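PDB 5MSX: putative endo-1,4-beta-xylanase from Bacteroides thetaiotaomicron VPI-5482, which is a family 43 glycoside hydrolase, probably an arabinofuranosidase that removes arabinose from plant pectin such as rhamnogalacturonan II. Local coordinates for residues Gln40-Gly44 and Val45-Tyr49; Ile98-Gly102 and Lys103-Tyr107; Tyr352-Pro355 and Ser356-Val359; Tyr55-Gly58 and Leu59-Gly63. One frame throughout, in Å; residues are numbered along the deposited sequence.

Contact 1 (Gln40-Gly44 and Val45-Tyr49); sequences QEING and VFYCY. With EDO (1,2-ethanediol), chain G; EDO (1,2-ethanediol), chain V.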
loop_
_atom_site.group_PDB
_atom_site.type_symbol
_atom_site.label_atom_id
_atom_site.label_comp_id
_atom_site.label_asym_id
_atom_site.label_seq_id
_atom_site.Cartn_x
_atom_site.Cartn_y
_atom_site.Cartn_z
ATOM N N GLN C 40 22.507 -3.224 0.269
ATOM C CA GLN C 40 21.687 -2.542 1.273
ATOM C C GLN C 40 21.692 -3.306 2.584
ATOM O O GLN C 40 21.894 -4.511 2.594
ATOM C CB GLN C 40 20.235 -2.359 0.740
ATOM C CG GLN C 40 19.530 -3.668 0.471
ATOM C CD GLN C 40 18.195 -3.544 -0.225
ATOM O OE1 GLN C 40 17.981 -4.179 -1.256
ATOM N NE2 GLN C 40 17.271 -2.751 0.341
ATOM N N GLU C 41 21.497 -2.600 3.686
ATOM C CA GLU C 41 21.246 -3.236 4.951
ATOM C C GLU C 41 19.748 -3.331 5.164
ATOM O O GLU C 41 19.054 -2.332 5.009
ATOM C CB GLU C 41 21.866 -2.446 6.082
ATOM C CG GLU C 41 21.680 -3.062 7.457
ATOM C CD GLU C 41 22.424 -2.302 8.555
ATOM O OE1 GLU C 41 22.968 -1.214 8.281
ATOM O OE2 GLU C 41 22.480 -2.809 9.702
ATOM N N ILE C 42 19.261 -4.530 5.497
ATOM C CA ILE C 42 17.863 -4.752 5.807
ATOM C C ILE C 42 17.787 -5.540 7.107
ATOM O O ILE C 42 18.279 -6.663 7.170
ATOM C CB ILE C 42 17.128 -5.572 4.732
ATOM C CG1 ILE C 42 17.298 -4.961 3.346
ATOM C CG2 ILE C 42 15.624 -5.681 5.062
ATOM C CD1 ILE C 42 16.697 -5.822 2.245
ATOM N N ASN C 43 17.182 -4.949 8.133
ATOM C CA ASN C 43 17.017 -5.597 9.436
ATOM C C ASN C 43 18.328 -6.137 10.019
ATOM O O ASN C 43 18.420 -7.291 10.410
ATOM C CB ASN C 43 15.988 -6.731 9.334
ATOM C CG ASN C 43 14.643 -6.254 8.834
ATOM O OD1 ASN C 43 14.229 -5.096 9.053
ATOM N ND2 ASN C 43 13.936 -7.139 8.191
ATOM N N GLY C 44 19.348 -5.309 10.040
ATOM C CA GLY C 44 20.635 -5.701 10.581
ATOM C C GLY C 44 21.514 -6.654 9.766
ATOM O O GLY C 44 22.541 -7.074 10.261
ATOM N N VAL C 45 21.154 -6.963 8.524
ATOM C CA VAL C 45 21.959 -7.847 7.654
ATOM C C VAL C 45 22.203 -7.150 6.295
ATOM O O VAL C 45 21.297 -6.517 5.769
ATOM C CB VAL C 45 21.199 -9.176 7.422
ATOM C CG1 VAL C 45 21.982 -10.105 6.515
ATOM C CG2 VAL C 45 20.887 -9.863 8.761
ATOM N N PHE C 46 23.393 -7.304 5.704
ATOM C CA PHE C 46 23.643 -6.754 4.352
ATOM C C PHE C 46 23.198 -7.725 3.277
ATOM O O PHE C 46 23.347 -8.923 3.435
ATOM C CB PHE C 46 25.098 -6.367 4.149
ATOM C CG PHE C 46 25.626 -5.407 5.205
ATOM C CD1 PHE C 46 25.420 -4.041 5.087
ATOM C CD2 PHE C 46 26.329 -5.880 6.310
ATOM C CE1 PHE C 46 25.886 -3.156 6.058
ATOM C CE2 PHE C 46 26.822 -5.009 7.275
ATOM C CZ PHE C 46 26.607 -3.636 7.155
ATOM N N TYR C 47 22.587 -7.188 2.223
ATOM C CA TYR C 47 22.129 -7.938 1.080
ATOM C C TYR C 47 22.782 -7.350 -0.173
ATOM O O TYR C 47 22.935 -6.114 -0.266
ATOM C CB TYR C 47 20.623 -7.799 0.939
ATOM C CG TYR C 47 19.838 -8.503 2.008
ATOM C CD1 TYR C 47 19.743 -7.979 3.296
ATOM C CD2 TYR C 47 19.197 -9.719 1.736
ATOM C CE1 TYR C 47 19.024 -8.633 4.277
ATOM C CE2 TYR C 47 18.457 -10.367 2.708
ATOM C CZ TYR C 47 18.396 -9.828 3.973
ATOM O OH TYR C 47 17.680 -10.502 4.906
ATOM N N CYS C 48 23.163 -8.232 -1.114
ATOM C CA CYS C 48 23.672 -7.860 -2.416
ATOM C C CYS C 48 22.901 -8.590 -3.512
ATOM O O CYS C 48 23.033 -9.806 -3.692
ATOM C CB CYS C 48 25.176 -8.135 -2.518
ATOM S SG CYS C 48 25.916 -7.702 -4.141
ATOM N N TYR C 49 22.065 -7.826 -4.220
ATOM C CA TYR C 49 21.378 -8.262 -5.401
ATOM C C TYR C 49 22.165 -7.751 -6.621
ATOM O O TYR C 49 22.394 -6.549 -6.761
ATOM C CB TYR C 49 19.994 -7.625 -5.437
ATOM C CG TYR C 49 19.077 -7.964 -4.266
ATOM C CD1 TYR C 49 18.296 -9.137 -4.277
ATOM C CD2 TYR C 49 18.934 -7.105 -3.185
ATOM C CE1 TYR C 49 17.428 -9.438 -3.232
ATOM C CE2 TYR C 49 18.071 -7.409 -2.136
ATOM C CZ TYR C 49 17.308 -8.559 -2.172
ATOM O OH TYR C 49 16.452 -8.855 -1.129
HETATM C C1 EDO G . 11.871 -2.691 6.661
HETATM O O1 EDO G . 12.872 -3.553 6.136
HETATM C C2 EDO G . 11.987 -2.822 8.162
HETATM O O2 EDO G . 11.927 -4.212 8.539
HETATM C C1 EDO V . 20.517 1.913 1.572
HETATM O O1 EDO V . 21.539 2.849 1.967
HETATM C C2 EDO V . 20.216 0.929 2.682
HETATM O O2 EDO V . 21.411 0.517 3.358
#
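Q40 O accepts a hydrogen bond of 2.8 Å from Y47 N on the facing strand, and beside it F46 CA makes a weaker CA-H...O contact with the same oxygen at 3.3 Å. Q40 N returns a bond to Y47 O, and I42 and V45 exchange the next pair, closing a two-residue beta hairpin over N43 and G44 in a type I' turn. The tighter of those two is I42 N to V45 O (2.9 Å); V45 N to I42 O is longer, at 3.2 Å. On the face shared by Q40, I42, V45 and Y47, I42 CD1 lies over the Y47 ring, 4.2 Å from its centroid. The Q40 side chain starts with CG between backbone N and carbonyl carbon (chi1 62°), then runs out extended, bringing Q40 OE1 to the Y49 ring edge, 3.3 Å from Y49 CE2; the same oxygen accepts from A97 N. On the other face E41 CB touches F46 CD1, and the E41 carboxylate pairs with K315. Strand 45-52 continues the sheet to strand 67-70, against which Y47 and Y49 pack, while I42 and Y49 lean on strand 103-106.

Contact 2 (Ile98-Gly102 and Lys103-Tyr107); sequences IFANG and KYYIY. With EDO (1,2-ethanediol), chain G.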
loop_
_atom_site.group_PDB
_atom_site.type_symbol
_atom_site.label_atom_id
_atom_site.label_comp_id
_atom_site.label_asym_id
_atom_site.label_seq_id
_atom_site.Cartn_x
_atom_site.Cartn_y
_atom_site.Cartn_z
ATOM N N ILE C 98 12.746 -2.870 -2.052
ATOM C CA ILE C 98 12.092 -1.667 -1.469
ATOM C C ILE C 98 10.934 -2.095 -0.550
ATOM O O ILE C 98 10.039 -2.819 -0.982
ATOM C CB ILE C 98 11.556 -0.757 -2.594
ATOM C CG1 ILE C 98 12.647 -0.522 -3.661
ATOM C CG2 ILE C 98 11.059 0.576 -2.035
ATOM C CD1 ILE C 98 13.894 0.175 -3.126
ATOM N N PHE C 99 10.948 -1.660 0.702
ATOM C CA PHE C 99 9.857 -1.988 1.624
ATOM C C PHE C 99 8.686 -1.029 1.448
ATOM O O PHE C 99 8.860 0.151 1.572
ATOM C CB PHE C 99 10.312 -1.981 3.074
ATOM C CG PHE C 99 9.235 -2.406 4.013
ATOM C CD1 PHE C 99 8.912 -3.742 4.138
ATOM C CD2 PHE C 99 8.505 -1.468 4.722
ATOM C CE1 PHE C 99 7.896 -4.152 4.997
ATOM C CE2 PHE C 99 7.479 -1.861 5.565
ATOM C CZ PHE C 99 7.172 -3.198 5.704
ATOM N N ALA C 100 7.505 -1.551 1.145
ATOM C CA ALA C 100 6.287 -0.744 1.040
ATOM C C ALA C 100 5.067 -1.661 1.115
ATOM O O ALA C 100 5.138 -2.844 0.723
ATOM C CB ALA C 100 6.258 0.064 -0.256
ATOM N N ASN C 101 3.969 -1.122 1.657
ATOM C CA ASN C 101 2.694 -1.858 1.804
ATOM C C ASN C 101 2.870 -3.172 2.543
ATOM O O ASN C 101 2.267 -4.156 2.186
ATOM C CB ASN C 101 2.059 -2.134 0.420
ATOM C CG ASN C 101 1.932 -0.889 -0.419
ATOM O OD1 ASN C 101 1.461 0.143 0.062
ATOM N ND2 ASN C 101 2.367 -0.967 -1.678
ATOM N N GLY C 102 3.772 -3.197 3.519
ATOM C CA GLY C 102 4.052 -4.401 4.287
ATOM C C GLY C 102 4.813 -5.478 3.548
ATOM O O GLY C 102 4.895 -6.579 4.055
ATOM N N LYS C 103 5.393 -5.138 2.387
ATOM C CA LYS C 103 6.053 -6.071 1.454
ATOM C C LYS C 103 7.401 -5.522 0.953
ATOM O O LYS C 103 7.714 -4.340 1.118
ATOM C CB LYS C 103 5.193 -6.261 0.191
ATOM C CG LYS C 103 3.809 -6.836 0.390
ATOM C CD LYS C 103 3.871 -8.172 1.084
ATOM C CE LYS C 103 2.490 -8.779 1.214
ATOM N NZ LYS C 103 2.357 -9.476 2.529
ATOM N N TYR C 104 8.125 -6.387 0.252
ATOM C CA TYR C 104 9.354 -6.035 -0.461
ATOM C C TYR C 104 9.117 -6.107 -1.963
ATOM O O TYR C 104 8.580 -7.104 -2.469
ATOM C CB TYR C 104 10.479 -6.973 -0.048
ATOM C CG TYR C 104 10.903 -6.743 1.364
ATOM C CD1 TYR C 104 11.835 -5.764 1.672
ATOM C CD2 TYR C 104 10.310 -7.457 2.441
ATOM C CE1 TYR C 104 12.218 -5.512 2.978
ATOM C CE2 TYR C 104 10.704 -7.216 3.771
ATOM C CZ TYR C 104 11.655 -6.236 4.025
ATOM O OH TYR C 104 12.065 -5.956 5.311
ATOM N N TYR C 105 9.486 -5.038 -2.663
ATOM C CA TYR C 105 9.413 -4.959 -4.120
ATOM C C TYR C 105 10.843 -4.881 -4.727
ATOM O O TYR C 105 11.732 -4.270 -4.146
ATOM C CB TYR C 105 8.616 -3.741 -4.545
ATOM C CG TYR C 105 7.173 -3.741 -4.114
ATOM C CD1 TYR C 105 6.800 -3.297 -2.825
ATOM C CD2 TYR C 105 6.169 -4.148 -4.988
ATOM C CE1 TYR C 105 5.468 -3.280 -2.430
ATOM C CE2 TYR C 105 4.826 -4.150 -4.593
ATOM C CZ TYR C 105 4.487 -3.716 -3.323
ATOM O OH TYR C 105 3.184 -3.716 -2.949
ATOM N N ILE C 106 11.036 -5.502 -5.885
ATOM C CA ILE C 106 12.286 -5.436 -6.599
ATOM C C ILE C 106 11.983 -5.299 -8.080
ATOM O O ILE C 106 10.940 -5.764 -8.551
ATOM C CB ILE C 106 13.178 -6.647 -6.235
ATOM C CG1 ILE C 106 14.657 -6.345 -6.529
ATOM C CG2 ILE C 106 12.671 -7.924 -6.905
ATOM C CD1 ILE C 106 15.597 -7.256 -5.773
ATOM N N TYR C 107 12.851 -4.596 -8.805
ATOM C CA TYR C 107 12.590 -4.222 -10.184
ATOM C C TYR C 107 13.770 -4.611 -11.126
ATOM O O TYR C 107 14.552 -3.755 -11.556
ATOM C CB TYR C 107 12.268 -2.749 -10.263
ATOM C CG TYR C 107 11.156 -2.306 -9.327
ATOM C CD1 TYR C 107 11.402 -2.103 -7.976
ATOM C CD2 TYR C 107 9.855 -2.103 -9.787
ATOM C CE1 TYR C 107 10.401 -1.702 -7.107
ATOM C CE2 TYR C 107 8.839 -1.689 -8.922
ATOM C CZ TYR C 107 9.130 -1.489 -7.581
ATOM O OH TYR C 107 8.179 -1.095 -6.685
HETATM C C1 EDO G . 11.871 -2.691 6.661
HETATM O O1 EDO G . 12.872 -3.553 6.136
HETATM C C2 EDO G . 11.987 -2.822 8.162
HETATM O O2 EDO G . 11.927 -4.212 8.539
#
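F99 turns its ring edge toward the face of Y104, and F99 CD1 stands 3.7 Å from Y104 CZ. The ring centroids are 5.2 Å apart; the planes are inclined at 62°. This T-shaped (edge-to-face) pair lies on one face of a two-residue beta hairpin whose type I' turn runs from A100 to K103, with N101 and G102 at its corners, both at positive phi. F99 places its ring here because CG lies opposite its backbone N (chi1 -176°), which also sets CD1 beside K103 O. Y104 OH shares a hydrogen bond of 2.7 Å with O1 of an ethanediol, probably from the crystallisation liquor, and C1 of the same molecule rests over a face of the F99 ring.

On the opposite face Y105 lies beside A100, with I98 O and A100 O at the rim of its ring; Y105 CE1 comes to 3.2 Å from A100 O. Beneath these side chains four backbone bonds fix the strands: I98 and Y105 exchange one pair, A100 and K103 the other, and I98 N to Y105 O is the shortest at 2.7 Å.

Further out, strand 113-119 flanks strand 103-106, and K103 NZ reaches D120 in a salt bridge. I98 and Y107 pack on strand 156-159, while T269 and G268 of the second subunit meet F99 and Y104. At the turn, N101 ND2, also bonded to E179 O, donates to Y105 OH over 3.1 Å; the hydroxyl oxygen lies nearly in the amide plane, and that amide stands almost upright to the ring.

Contact 3 (Tyr352-Pro355 and Ser356-Val359); sequences YFVP and SFAV. With CA (calcium ion), chain T.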
loop_
_atom_site.group_PDB
_atom_site.type_symbol
_atom_site.label_atom_id
_atom_site.label_comp_id
_atom_site.label_asym_id
_atom_site.label_seq_id
_atom_site.Cartn_x
_atom_site.Cartn_y
_atom_site.Cartn_z
ATOM N N TYR C 352 46.506 -15.445 -13.442
ATOM C CA TYR C 352 47.069 -16.756 -13.160
ATOM C C TYR C 352 46.069 -17.528 -12.323
ATOM O O TYR C 352 45.143 -16.943 -11.719
ATOM C CB TYR C 352 48.390 -16.618 -12.398
ATOM C CG TYR C 352 49.455 -15.881 -13.181
ATOM C CD1 TYR C 352 50.263 -16.562 -14.098
ATOM C CD2 TYR C 352 49.654 -14.499 -13.020
ATOM C CE1 TYR C 352 51.224 -15.895 -14.849
ATOM C CE2 TYR C 352 50.621 -13.820 -13.766
ATOM C CZ TYR C 352 51.397 -14.521 -14.681
ATOM O OH TYR C 352 52.359 -13.878 -15.420
ATOM N N PHE C 353 46.291 -18.838 -12.255
ATOM C CA PHE C 353 45.298 -19.779 -11.730
ATOM C C PHE C 353 45.886 -20.741 -10.717
ATOM O O PHE C 353 45.371 -21.850 -10.551
ATOM C CB PHE C 353 44.626 -20.509 -12.891
ATOM C CG PHE C 353 43.860 -19.596 -13.787
ATOM C CD1 PHE C 353 42.722 -18.928 -13.312
ATOM C CD2 PHE C 353 44.281 -19.351 -15.103
ATOM C CE1 PHE C 353 42.006 -18.059 -14.129
ATOM C CE2 PHE C 353 43.561 -18.478 -15.930
ATOM C CZ PHE C 353 42.422 -17.825 -15.435
ATOM N N VAL C 354 46.922 -20.287 -10.010
ATOM C CA VAL C 354 47.684 -21.139 -9.111
ATOM C C VAL C 354 46.902 -21.546 -7.846
ATOM O O VAL C 354 46.050 -20.783 -7.386
ATOM C CB VAL C 354 49.060 -20.542 -8.741
ATOM C CG1 VAL C 354 49.922 -20.360 -10.003
ATOM C CG2 VAL C 354 48.956 -19.250 -7.938
ATOM N N PRO C 355 47.187 -22.743 -7.284
ATOM C CA PRO C 355 46.496 -23.256 -6.080
ATOM C C PRO C 355 46.523 -22.333 -4.855
ATOM O O PRO C 355 45.544 -22.266 -4.125
ATOM C CB PRO C 355 47.262 -24.555 -5.770
ATOM C CG PRO C 355 47.867 -24.961 -7.075
ATOM C CD PRO C 355 48.263 -23.658 -7.705
ATOM N N SER C 356 47.632 -21.640 -4.613
ATOM C CA SER C 356 47.705 -20.683 -3.503
ATOM C C SER C 356 46.638 -19.571 -3.583
ATOM O O SER C 356 46.295 -18.968 -2.555
ATOM C CB SER C 356 49.101 -20.077 -3.404
ATOM O OG SER C 356 49.397 -19.389 -4.612
ATOM N N PHE C 357 46.122 -19.303 -4.785
ATOM C CA PHE C 357 44.964 -18.397 -4.944
ATOM C C PHE C 357 43.668 -18.938 -4.283
ATOM O O PHE C 357 42.799 -18.154 -3.933
ATOM C CB PHE C 357 44.721 -18.013 -6.421
ATOM C CG PHE C 357 45.761 -17.056 -7.026
ATOM C CD1 PHE C 357 46.723 -16.386 -6.255
ATOM C CD2 PHE C 357 45.715 -16.780 -8.401
ATOM C CE1 PHE C 357 47.620 -15.504 -6.836
ATOM C CE2 PHE C 357 46.611 -15.890 -8.985
ATOM C CZ PHE C 357 47.563 -15.256 -8.206
ATOM N N ALA C 358 43.533 -20.257 -4.112
ATOM C CA ALA C 358 42.394 -20.819 -3.337
ATOM C C ALA C 358 42.364 -20.403 -1.844
ATOM O O ALA C 358 41.293 -20.425 -1.216
ATOM C CB ALA C 358 42.368 -22.326 -3.464
ATOM N N VAL C 359 43.520 -20.030 -1.270
ATOM C CA VAL C 359 43.639 -19.799 0.198
ATOM C C VAL C 359 44.344 -18.509 0.579
ATOM O O VAL C 359 44.856 -18.393 1.695
ATOM C CB VAL C 359 44.367 -20.975 0.893
ATOM C CG1 VAL C 359 43.623 -22.275 0.623
ATOM C CG2 VAL C 359 45.821 -21.090 0.430
HETATM CA CA CA T . 41.487 -16.236 -3.781
#
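The F357 ring carries V354 CG2 over the centre of one face, 3.9 Å from the centroid and only 6° off the ring normal, a CH-pi contact. At its edge, in the ring plane, sits Y352 O, 3.3 Å from F357 CE2, and Y352 CB touches the same corner. V354 reaches the ring because CG2 is held between its own backbone N and carbonyl carbon, which also brings this methyl within 3.4 Å of S356 OG. Under the side chains the backbone winds tightly: F357 N bonds V354 O (3.0 Å), A358 N bonds P355 O (2.8 Å), and V359 N follows to S356 O. All three are i to i+3 bonds, consistent with the helical phi and psi of residues 356-358, which nevertheless lack the bonding of a regular helix. P355 packs its ring on strand 325-330, W367 and I379. The turn presents F357 O to a calcium ion at 2.3 Å. Six further atoms complete the coordination, among them D360 OD1, A362 O, S365 OG, W454 O and E455 OE2. The turn thus forms part of the calcium site of the F5/8 type C domain, a beta-sandwich module.

Contact 4 (Tyr55-Gly58 and Leu59-Gly63); sequences YGQG and LKTSG. With EDO (1,2-ethanediol), chain B.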
loop_
_atom_site.group_PDB
_atom_site.type_symbol
_atom_site.label_atom_id
_atom_site.label_comp_id
_atom_site.label_asym_id
_atom_site.label_seq_id
_atom_site.Cartn_x
_atom_site.Cartn_y
_atom_site.Cartn_z
ATOM N N TYR C 55 29.148 -16.601 -17.149
ATOM C CA TYR C 55 28.454 -17.672 -17.872
ATOM C C TYR C 55 28.941 -17.920 -19.330
ATOM O O TYR C 55 28.404 -18.785 -20.023
ATOM C CB TYR C 55 26.916 -17.535 -17.733
ATOM C CG TYR C 55 26.439 -18.284 -16.498
ATOM C CD1 TYR C 55 26.831 -17.875 -15.229
ATOM C CD2 TYR C 55 25.658 -19.457 -16.603
ATOM C CE1 TYR C 55 26.450 -18.575 -14.094
ATOM C CE2 TYR C 55 25.261 -20.166 -15.471
ATOM C CZ TYR C 55 25.653 -19.716 -14.218
ATOM O OH TYR C 55 25.285 -20.375 -13.079
ATOM N N GLY C 56 29.959 -17.196 -19.785
ATOM C CA GLY C 56 30.681 -17.596 -20.979
ATOM C C GLY C 56 30.078 -17.249 -22.327
ATOM O O GLY C 56 30.687 -17.575 -23.339
ATOM N N GLN C 57 28.934 -16.560 -22.382
ATOM C CA GLN C 57 28.321 -16.213 -23.660
ATOM C C GLN C 57 28.111 -14.713 -23.843
ATOM O O GLN C 57 27.211 -14.272 -24.573
ATOM C CB GLN C 57 27.035 -17.024 -23.861
ATOM C CG GLN C 57 27.319 -18.524 -23.976
ATOM C CD GLN C 57 26.092 -19.324 -24.364
ATOM O OE1 GLN C 57 25.410 -18.989 -25.336
ATOM N NE2 GLN C 57 25.785 -20.369 -23.595
ATOM N N GLY C 58 29.003 -13.921 -23.250
ATOM C CA GLY C 58 28.838 -12.474 -23.195
ATOM C C GLY C 58 27.446 -12.105 -22.681
ATOM O O GLY C 58 26.900 -12.736 -21.752
ATOM N N LEU C 59 26.846 -11.146 -23.364
ATOM C CA LEU C 59 25.536 -10.640 -23.013
ATOM C C LEU C 59 24.347 -11.493 -23.473
ATOM O O LEU C 59 23.222 -11.077 -23.282
ATOM C CB LEU C 59 25.393 -9.207 -23.537
ATOM C CG LEU C 59 26.323 -8.198 -22.852
ATOM C CD1 LEU C 59 26.226 -6.864 -23.558
ATOM C CD2 LEU C 59 26.015 -8.048 -21.364
ATOM N N LYS C 60 24.582 -12.679 -24.031
ATOM C CA LYS C 60 23.505 -13.505 -24.578
ATOM C C LYS C 60 22.822 -14.285 -23.477
ATOM O O LYS C 60 21.646 -14.623 -23.595
ATOM C CB LYS C 60 24.051 -14.484 -25.624
ATOM C CG LYS C 60 24.697 -13.823 -26.830
ATOM C CD LYS C 60 25.251 -14.870 -27.801
ATOM C CE LYS C 60 26.275 -14.275 -28.760
ATOM N NZ LYS C 60 26.999 -15.344 -29.505
ATOM N N THR C 61 23.570 -14.600 -22.416
ATOM C CA THR C 61 23.021 -15.227 -21.223
ATOM C C THR C 61 23.572 -14.549 -19.947
ATOM O O THR C 61 24.501 -13.758 -20.006
ATOM C CB THR C 61 23.437 -16.689 -21.169
ATOM O OG1 THR C 61 24.860 -16.758 -21.124
ATOM C CG2 THR C 61 22.918 -17.484 -22.396
ATOM N N SER C 62 23.030 -14.921 -18.790
ATOM C CA SER C 62 23.574 -14.471 -17.514
ATOM C C SER C 62 23.491 -15.644 -16.583
ATOM O O SER C 62 22.923 -16.656 -16.935
ATOM C CB SER C 62 22.744 -13.305 -16.960
ATOM O OG SER C 62 21.491 -13.784 -16.449
ATOM N N GLY C 63 24.023 -15.511 -15.387
ATOM C CA GLY C 63 23.645 -16.424 -14.311
ATOM C C GLY C 63 22.218 -16.160 -13.812
ATOM O O GLY C 63 21.534 -15.259 -14.275
HETATM C C1 EDO B . 33.990 -14.381 -22.429
HETATM O O1 EDO B . 33.992 -15.332 -21.358
HETATM C C2 EDO B . 32.573 -14.179 -22.955
HETATM O O2 EDO B . 31.579 -14.441 -21.952
HETATM O O HOH W 1 27.091 -15.049 -20.769
#
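Q57 to K60 make a tight reversal with the angles of a type II' beta turn, G58 at phi 50° and psi -135° in its second position, closed by K60 N to Q57 O at 3.1 Å. The oxygen that accepts this bond also has the K60 side chain alongside it, CB and CG both close by. T61 turns OG1 into the position between its backbone N and carbonyl carbon (chi1 60°), which lays T61 OG1 against Q57 CB at 3.5 Å, while T61 CG2 runs loosely beside the end of the glutamine. Further from the turn, Y55 spreads its ring over the following backbone: G63 CA sits 3.7 Å from the centroid, above one face and displaced toward the rim, and S62 O lies over the ring too. A CB on G63 would come tight against Y55 CE1, and glycine has none. The Y55 hydroxyl bonds T400 and its ring meets R398 in a cation-pi contact, so this loop of the hydrolase domain holds on to the F5/8 type C domain. S62 OG donates to G63 O (2.6 Å) and is also bonded to Y91 N.

One water bridges the loop, accepting from Q57 N at 2.9 Å, donating to G58 O and bonding T61 OG1 at 2.8 Å. Besides the turn bond and the van der Waals contacts, this water links the two arms: it satisfies Q57 N and G58 O and reaches T61 OG1, so backbone polar groups of the turn are paired through solvent.

In the fold
Contacts 1 and 2 are neighbouring type I' hairpins of the hydrolase domain, centres 14 Å apart, and they touch: I42 CG2 lies 3.6 Å from Y104 OH, Y49 CD1 is equally close to I106 CD1, and one ethanediol bonds both N43 and Y104. Contact 4, on the loop leaving the second strand of contact 1, stays about 11 Å from it at the nearest atoms, yet comes closest to the predicted catalytic pair, with the L59 side chain about 7 Å from that of D36 and 8 Å from that of E200. Contact 3 belongs to the F5/8 type C domain at its own calcium, about 13 Å from contact 4 and 29 Å from contact 2 at nearest atoms.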